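Local coordinates for variant surface glycoprotein MITAT 1.1 (Trypanosoma brucei brucei, PDB 5LY9), which forms, as the N-terminal domain of a GPI-anchored glycoprotein, part of the dense coat that lets the trypanosome evade the immune response of its host, at residues E155-T160 with E251-E256; N270-P275 with G305-D310; I323-I328 with S351-I356. All coordinates share one frame; numbering follows the deposited sequence.

Contact 1 of 3, residues E155-T160 with E251-E256; sequences EAATRT and EARNRE
A stacked arginine pair ties a loop of the elongated, helix-rich A-type VSG domain to the C-terminal end of helix 244-254. The guanidinium of R159, from the loop 155-160, lies flat on that of R253, their centres 3.9 Å apart and their planes only 11° from parallel. The two side chains meet tip to tip and the overlap is offset: NE of R253 sits over the rim of the R159 group, while CD of R159 covers the centre of the R253 group. Like charges face each other here, and the repulsion is probably eased by acceptors at the edges, T158 O and E256 OE1. In the plane of R253, NH2 donates to the carbonyl O of T158 at 2.9 Å, and CB of A157 rests against the same nitrogen; a methyl is small enough to fit at this edge. In the plane of R159, NH2 donates to OE1 of E256 at 3.1 Å in a nearly straight hydrogen bond (163°) that is also a salt bridge and uses the syn lone pair of the carboxylate.

Torsions set up the meeting. R253 sends CG anti to its backbone N (chi1 -154°) and runs extended to NE, whereas R159 bends at chi2 to lay its end over it. Arginine suits both places, since its flat head can stack with its faces while donating from its rim.

In the second shell, helix 8-21 supplies E20, which forms a salt bridge with R253 NH1, and helix 24-55 supplies E27, which pairs with R159 NH2; both probably offset the repulsion. S94 holds the other carboxylate oxygen of E256. A water accepts from R159 NH1 at 2.9 Å and donates to the carbonyl O of R253 at 2.8 Å.

Contact 2 of 3, residues N270-P275 with G305-D310; sequences NLDTQP and GGLAAD
Two loops pass with their backbones close together, the CA atoms of N270 and A308 being 4.7 Å apart, and a single direct hydrogen bond joins them: L271 N donates to L307 O at 2.7 Å, 160° at the hydrogen and in the carbonyl plane. The same oxygen also receives a CA-H...O contact from N270. Residues 271-273 form a short 3-10 turn in which N270 O accepts from both the backbone N and OG1 of T273, a role that suits a threonine hydroxyl close to its own main chain. Q274 then stands at the N-cap position of helix 275-285.

L271 is the buried anchor. Its CG and both methyls lie along the backbone of 306-309, CD2 reaching CA of A309 at 3.9 Å, and L300 and F304 of helix 295-304 pack on the same leucine. L307 crosses D272 at about a right angle, its CD1 methyl 3.6 Å from D272 OD1. The positive phi angles of G305 and G306, where the chain leaves helix 295-304, favour glycine.

Waters complete the join at A309. One donates to N270 OD1 and accepts from A309 N; another accepts from Q274 NE2 and donates to A309 O, while the strongest partner of that amide nitrogen is G269 O. Asparagine suits its place by offering an acceptor, OD1, to the first water, glutamine by offering a donor, NE2, to the second. The chemistry therefore implies a join fixed by one main-chain hydrogen bond, with the two leucines burying about half of the surface and waters bridging the polar margin.

Contact 3 of 3, residues I323-I328 with S351-I356; sequences IIPAGI and SNYEMI
A type II beta turn, P325 to I328, follows strand 323-324 of a two-stranded antiparallel hairpin and sets I328 against the long helix 343-367. I328 is the main bump. Its side chain crosses Y353 at about a right angle, approaching the ring obliquely, with CD1 3.7 Å from CZ and CG2 3.8 Å from CE2. The same CD1 also meets the CD1 methyl of I356 at 3.7 Å, so a branched side chain fills the hollow between residues one helical turn apart, N352 and I356, with Y353 beside them.

Y353 also projects toward the turn. Its OH lies 3.5 Å from CD of P325, tip to tip, and CD1 of I324 comes to 4.2 Å from CE2. A long, flat tyrosine can thus touch three residues of the hairpin, while I51, A54 and K55 of helix 24-55 pack on it too. G327 suits the third position of the turn, with a phi of 105° that strongly favours glycine.

The helix face bearing S351 and E354 meets the second subunit, where R69 of that subunit binds both. N352, with CG anti to its backbone N (chi1 -160°), which turns the amide toward I328, lines the polar margin of the hollow: OD1 accepts from the backbone N of A329 and from a water at 2.8 Å, which also donates to G327 O.

Overall arrangement
Along the chain the three contacts come in series, and none touches another. Contact 1 lies near the middle of the elongated domain, about 6 Å from the centre of the chain, contacts 2 and 3 about 30 and 39 Å from that centre. Between centres, contact 1 is about 34 Å from contact 2 and about 45 Å from contact 3, while contacts 2 and 3 are about 32 Å apart. Helix 24-55 packs on both contact 1 and contact 3, whereas contact 2 joins loops flanking helices 275-285 and 295-304. Only contact 3 reaches the second subunit. Loops and a hairpin are thus joined at separate points along the helical dimer that shields the parasite surface.

Contact 1 of 3, residues E155-T160 with E251-E256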
# COMPACT_ATOMS: atom_id res chain seq x y z
N GLU A 155 -5.46 0.96 -11.88
CA GLU A 155 -6.75 1.54 -12.25
C GLU A 155 -6.66 3.02 -12.21
O GLU A 155 -5.85 3.62 -11.49
CB GLU A 155 -7.90 1.27 -11.21
CG GLU A 155 -8.15 -0.14 -10.76
CD GLU A 155 -9.04 -0.95 -11.66
OE1 GLU A 155 -9.35 -2.10 -11.27
OE2 GLU A 155 -9.44 -0.49 -12.73
N ALA A 156 -7.57 3.65 -12.96
CA ALA A 156 -7.83 5.06 -12.78
C ALA A 156 -9.27 5.10 -12.23
O ALA A 156 -10.20 4.76 -12.93
CB ALA A 156 -7.74 5.77 -14.09
N ALA A 157 -9.40 5.55 -11.00
CA ALA A 157 -10.71 5.66 -10.33
C ALA A 157 -11.42 6.96 -10.66
O ALA A 157 -10.83 7.98 -11.10
CB ALA A 157 -10.46 5.58 -8.86
N THR A 158 -12.74 6.95 -10.51
CA THR A 158 -13.50 8.17 -10.68
C THR A 158 -13.33 9.06 -9.45
O THR A 158 -12.92 8.60 -8.42
CB THR A 158 -14.94 7.90 -10.98
OG1 THR A 158 -15.57 7.14 -9.92
CG2 THR A 158 -15.08 7.15 -12.29
N ARG A 159 -13.66 10.33 -9.61
CA ARG A 159 -13.48 11.32 -8.59
C ARG A 159 -14.69 12.17 -8.39
O ARG A 159 -14.61 13.31 -7.89
CB ARG A 159 -12.30 12.22 -9.06
CG ARG A 159 -11.00 11.44 -9.04
CD ARG A 159 -10.33 11.59 -7.71
NE ARG A 159 -9.08 10.83 -7.61
CZ ARG A 159 -8.28 10.88 -6.55
NH1 ARG A 159 -8.56 11.62 -5.48
NH2 ARG A 159 -7.18 10.15 -6.56
N THR A 160 -15.87 11.59 -8.66
CA THR A 160 -17.10 12.33 -8.50
C THR A 160 -17.81 12.05 -7.23
O THR A 160 -18.64 12.90 -6.78
CB THR A 160 -18.07 12.02 -9.68
OG1 THR A 160 -18.06 10.63 -10.02
CG2 THR A 160 -17.59 12.84 -10.91
N GLU A 251 -10.19 12.08 4.14
CA GLU A 251 -8.88 12.67 4.45
C GLU A 251 -7.76 11.86 3.80
O GLU A 251 -6.85 12.44 3.18
CB GLU A 251 -8.67 12.74 5.94
CG GLU A 251 -7.34 13.36 6.30
CD GLU A 251 -7.20 13.66 7.78
OE1 GLU A 251 -7.74 14.73 8.21
OE2 GLU A 251 -6.60 12.83 8.48
N ALA A 252 -7.83 10.53 3.86
CA ALA A 252 -6.77 9.75 3.26
C ALA A 252 -6.74 9.97 1.75
O ALA A 252 -5.67 10.02 1.15
CB ALA A 252 -6.97 8.28 3.56
N ARG A 253 -7.91 10.07 1.13
CA ARG A 253 -7.88 10.31 -0.29
C ARG A 253 -7.22 11.64 -0.62
O ARG A 253 -6.39 11.75 -1.54
CB ARG A 253 -9.30 10.20 -0.89
CG ARG A 253 -9.21 9.83 -2.38
CD ARG A 253 -10.51 9.73 -3.06
NE ARG A 253 -10.37 8.98 -4.30
CZ ARG A 253 -11.34 8.85 -5.20
NH1 ARG A 253 -12.56 9.46 -5.02
NH2 ARG A 253 -11.13 8.03 -6.26
N ASN A 254 -7.56 12.66 0.16
CA ASN A 254 -6.97 13.97 -0.10
C ASN A 254 -5.48 13.96 0.13
O ASN A 254 -4.77 14.78 -0.53
CB ASN A 254 -7.60 15.00 0.82
CG ASN A 254 -8.90 15.47 0.32
OD1 ASN A 254 -9.17 15.39 -0.89
ND2 ASN A 254 -9.74 15.97 1.24
N ARG A 255 -4.99 13.13 1.04
CA ARG A 255 -3.54 13.10 1.37
C ARG A 255 -2.67 12.12 0.61
O ARG A 255 -1.46 12.00 0.93
CB ARG A 255 -3.34 12.95 2.90
CG ARG A 255 -3.93 14.22 3.48
CD ARG A 255 -3.94 14.34 4.95
NE ARG A 255 -4.59 15.62 5.30
CZ ARG A 255 -4.60 16.12 6.53
NH1 ARG A 255 -3.95 15.51 7.52
NH2 ARG A 255 -5.23 17.25 6.76
N GLU A 256 -3.19 11.55 -0.47
CA GLU A 256 -2.44 10.57 -1.25
C GLU A 256 -1.21 11.23 -1.83
O GLU A 256 -1.27 12.31 -2.49
CB GLU A 256 -3.26 10.06 -2.41
CG GLU A 256 -4.42 9.21 -1.97
CD GLU A 256 -5.46 8.93 -3.05
OE1 GLU A 256 -5.46 9.62 -4.04
OE2 GLU A 256 -6.32 8.01 -2.84
O HOH W 1 -6.16 12.49 -4.18

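Contact 2 of 3, residues N270-P275 with G305-D310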
# COMPACT_ATOMS: atom_id res chain seq x y z
N ASN A 270 14.19 28.65 -12.56
CA ASN A 270 15.57 29.06 -12.80
C ASN A 270 16.50 28.25 -11.91
O ASN A 270 16.15 27.79 -10.81
CB ASN A 270 15.70 30.53 -12.49
CG ASN A 270 15.12 31.43 -13.54
OD1 ASN A 270 14.56 31.02 -14.52
ND2 ASN A 270 15.38 32.72 -13.36
N LEU A 271 17.72 28.10 -12.40
CA LEU A 271 18.68 27.13 -11.83
C LEU A 271 18.98 27.40 -10.37
O LEU A 271 19.09 26.44 -9.56
CB LEU A 271 19.96 27.12 -12.63
CG LEU A 271 19.78 26.66 -14.12
CD1 LEU A 271 21.15 26.53 -14.79
CD2 LEU A 271 19.11 25.33 -14.21
N ASP A 272 19.02 28.68 -10.01
CA ASP A 272 19.38 29.04 -8.65
C ASP A 272 18.17 28.92 -7.68
O ASP A 272 18.36 29.12 -6.51
CB ASP A 272 19.97 30.44 -8.54
CG ASP A 272 19.04 31.50 -9.00
OD1 ASP A 272 18.28 31.29 -9.95
OD2 ASP A 272 19.10 32.62 -8.44
N THR A 273 17.01 28.60 -8.20
CA THR A 273 15.79 28.35 -7.41
C THR A 273 15.47 26.89 -7.28
O THR A 273 14.43 26.54 -6.71
CB THR A 273 14.57 29.08 -7.98
OG1 THR A 273 14.06 28.43 -9.13
CG2 THR A 273 14.86 30.46 -8.28
N GLN A 274 16.33 26.02 -7.87
CA GLN A 274 16.19 24.58 -7.75
C GLN A 274 17.02 24.20 -6.52
O GLN A 274 18.27 24.26 -6.54
CB GLN A 274 16.68 23.93 -9.03
CG GLN A 274 15.87 24.27 -10.28
CD GLN A 274 16.32 23.55 -11.50
OE1 GLN A 274 17.03 22.58 -11.41
NE2 GLN A 274 15.91 24.02 -12.63
N PRO A 275 16.34 23.90 -5.40
CA PRO A 275 17.13 23.92 -4.15
C PRO A 275 18.20 22.83 -4.06
O PRO A 275 19.27 23.10 -3.47
CB PRO A 275 16.10 23.79 -3.00
CG PRO A 275 14.82 23.57 -3.67
CD PRO A 275 14.88 23.88 -5.12
N GLY A 305 25.91 29.48 -18.60
CA GLY A 305 25.59 30.58 -19.47
C GLY A 305 24.37 31.40 -19.09
O GLY A 305 23.93 32.25 -19.87
N GLY A 306 23.84 31.18 -17.89
CA GLY A 306 22.62 31.89 -17.43
C GLY A 306 21.90 31.02 -16.39
O GLY A 306 22.42 29.97 -16.00
N LEU A 307 20.76 31.47 -15.94
CA LEU A 307 19.97 30.77 -14.92
C LEU A 307 18.67 30.19 -15.45
O LEU A 307 17.93 29.53 -14.72
CB LEU A 307 19.70 31.70 -13.75
CG LEU A 307 20.89 32.28 -12.95
CD1 LEU A 307 20.51 33.34 -11.91
CD2 LEU A 307 21.72 31.16 -12.33
N ALA A 308 18.37 30.36 -16.73
CA ALA A 308 17.13 29.76 -17.23
C ALA A 308 17.25 28.24 -17.13
O ALA A 308 18.33 27.66 -17.35
CB ALA A 308 16.91 30.17 -18.66
N ALA A 309 16.12 27.57 -16.86
CA ALA A 309 16.14 26.14 -16.65
C ALA A 309 16.68 25.38 -17.82
O ALA A 309 17.33 24.36 -17.62
CB ALA A 309 14.74 25.60 -16.30
N ASP A 310 16.46 25.86 -19.04
CA ASP A 310 16.91 25.10 -20.22
C ASP A 310 18.43 25.16 -20.47
O ASP A 310 18.89 24.49 -21.39
CB ASP A 310 16.16 25.52 -21.49
CG ASP A 310 16.30 26.95 -21.83
OD1 ASP A 310 17.20 27.70 -21.37
OD2 ASP A 310 15.50 27.41 -22.72
O HOH W 2 13.74 29.15 -16.03
O HOH W 3 16.69 22.87 -15.38

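Contact 3 of 3, residues I323-I328 with S351-I356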
# COMPACT_ATOMS: atom_id res chain seq x y z
N ILE A 323 27.81 7.20 -27.36
CA ILE A 323 27.61 5.83 -27.77
C ILE A 323 28.34 4.85 -26.86
O ILE A 323 29.50 5.04 -26.55
CB ILE A 323 28.13 5.60 -29.22
CG1 ILE A 323 27.32 6.42 -30.18
CG2 ILE A 323 28.07 4.10 -29.59
CD1 ILE A 323 26.01 5.77 -30.49
N ILE A 324 27.62 3.84 -26.42
CA ILE A 324 28.22 2.74 -25.71
C ILE A 324 28.43 1.61 -26.69
O ILE A 324 27.49 1.05 -27.23
CB ILE A 324 27.27 2.24 -24.57
CG1 ILE A 324 26.81 3.42 -23.70
CG2 ILE A 324 27.98 1.18 -23.77
CD1 ILE A 324 27.94 4.29 -23.19
N PRO A 325 29.67 1.25 -26.91
CA PRO A 325 29.99 0.25 -27.92
C PRO A 325 29.61 -1.14 -27.52
O PRO A 325 29.56 -1.46 -26.33
CB PRO A 325 31.50 0.32 -28.07
CG PRO A 325 31.99 1.14 -27.00
CD PRO A 325 30.87 1.95 -26.42
N ALA A 326 29.35 -1.96 -28.54
CA ALA A 326 29.20 -3.37 -28.33
C ALA A 326 30.46 -3.88 -27.65
O ALA A 326 31.55 -3.37 -27.88
CB ALA A 326 29.01 -4.06 -29.66
N GLY A 327 30.29 -4.80 -26.72
CA GLY A 327 31.41 -5.32 -25.90
C GLY A 327 31.46 -4.81 -24.45
O GLY A 327 31.97 -5.50 -23.61
N ILE A 328 30.95 -3.63 -24.15
CA ILE A 328 30.85 -3.14 -22.79
C ILE A 328 29.71 -3.93 -22.11
O ILE A 328 28.64 -4.04 -22.65
CB ILE A 328 30.54 -1.62 -22.77
CG1 ILE A 328 31.71 -0.80 -23.31
CG2 ILE A 328 30.17 -1.14 -21.38
CD1 ILE A 328 32.96 -0.82 -22.43
N SER A 351 29.43 -0.08 -14.00
CA SER A 351 30.42 -0.96 -13.35
C SER A 351 31.64 -1.23 -14.24
O SER A 351 32.77 -1.18 -13.79
CB SER A 351 29.75 -2.25 -12.95
OG SER A 351 28.64 -2.02 -12.07
N ASN A 352 31.37 -1.53 -15.51
CA ASN A 352 32.40 -1.85 -16.48
C ASN A 352 33.28 -0.59 -16.68
O ASN A 352 34.51 -0.69 -16.69
CB ASN A 352 31.76 -2.30 -17.78
CG ASN A 352 32.69 -3.08 -18.65
OD1 ASN A 352 32.28 -3.82 -19.53
ND2 ASN A 352 33.98 -2.86 -18.45
N TYR A 353 32.67 0.57 -16.83
CA TYR A 353 33.51 1.79 -17.07
C TYR A 353 34.26 2.23 -15.85
O TYR A 353 35.30 2.80 -16.07
CB TYR A 353 32.75 3.00 -17.65
CG TYR A 353 32.56 2.91 -19.12
CD1 TYR A 353 33.64 3.04 -20.00
CD2 TYR A 353 31.32 2.68 -19.67
CE1 TYR A 353 33.45 2.95 -21.36
CE2 TYR A 353 31.13 2.53 -21.02
CZ TYR A 353 32.19 2.71 -21.87
OH TYR A 353 31.98 2.64 -23.22
N GLU A 354 33.77 2.03 -14.63
CA GLU A 354 34.59 2.33 -13.42
C GLU A 354 35.90 1.41 -13.40
O GLU A 354 37.00 1.83 -12.90
CB GLU A 354 33.82 2.19 -12.12
CG GLU A 354 32.70 3.21 -11.79
CD GLU A 354 31.91 2.96 -10.42
OE1 GLU A 354 32.11 1.90 -9.73
OE2 GLU A 354 31.03 3.82 -10.05
N MET A 355 35.80 0.19 -13.88
CA MET A 355 36.94 -0.70 -13.93
C MET A 355 37.90 -0.16 -14.97
O MET A 355 39.10 -0.03 -14.71
CB MET A 355 36.56 -2.14 -14.32
CG MET A 355 37.73 -3.11 -14.17
SD MET A 355 37.20 -4.81 -14.45
CE MET A 355 36.69 -4.74 -16.11
N ILE A 356 37.38 0.17 -16.13
CA ILE A 356 38.16 0.70 -17.23
C ILE A 356 38.87 1.97 -16.83
O ILE A 356 40.07 2.16 -17.18
CB ILE A 356 37.31 0.93 -18.48
CG1 ILE A 356 36.94 -0.40 -19.12
CG2 ILE A 356 38.06 1.84 -19.48
CD1 ILE A 356 35.83 -0.33 -20.15
O HOH W 4 33.59 -5.87 -20.86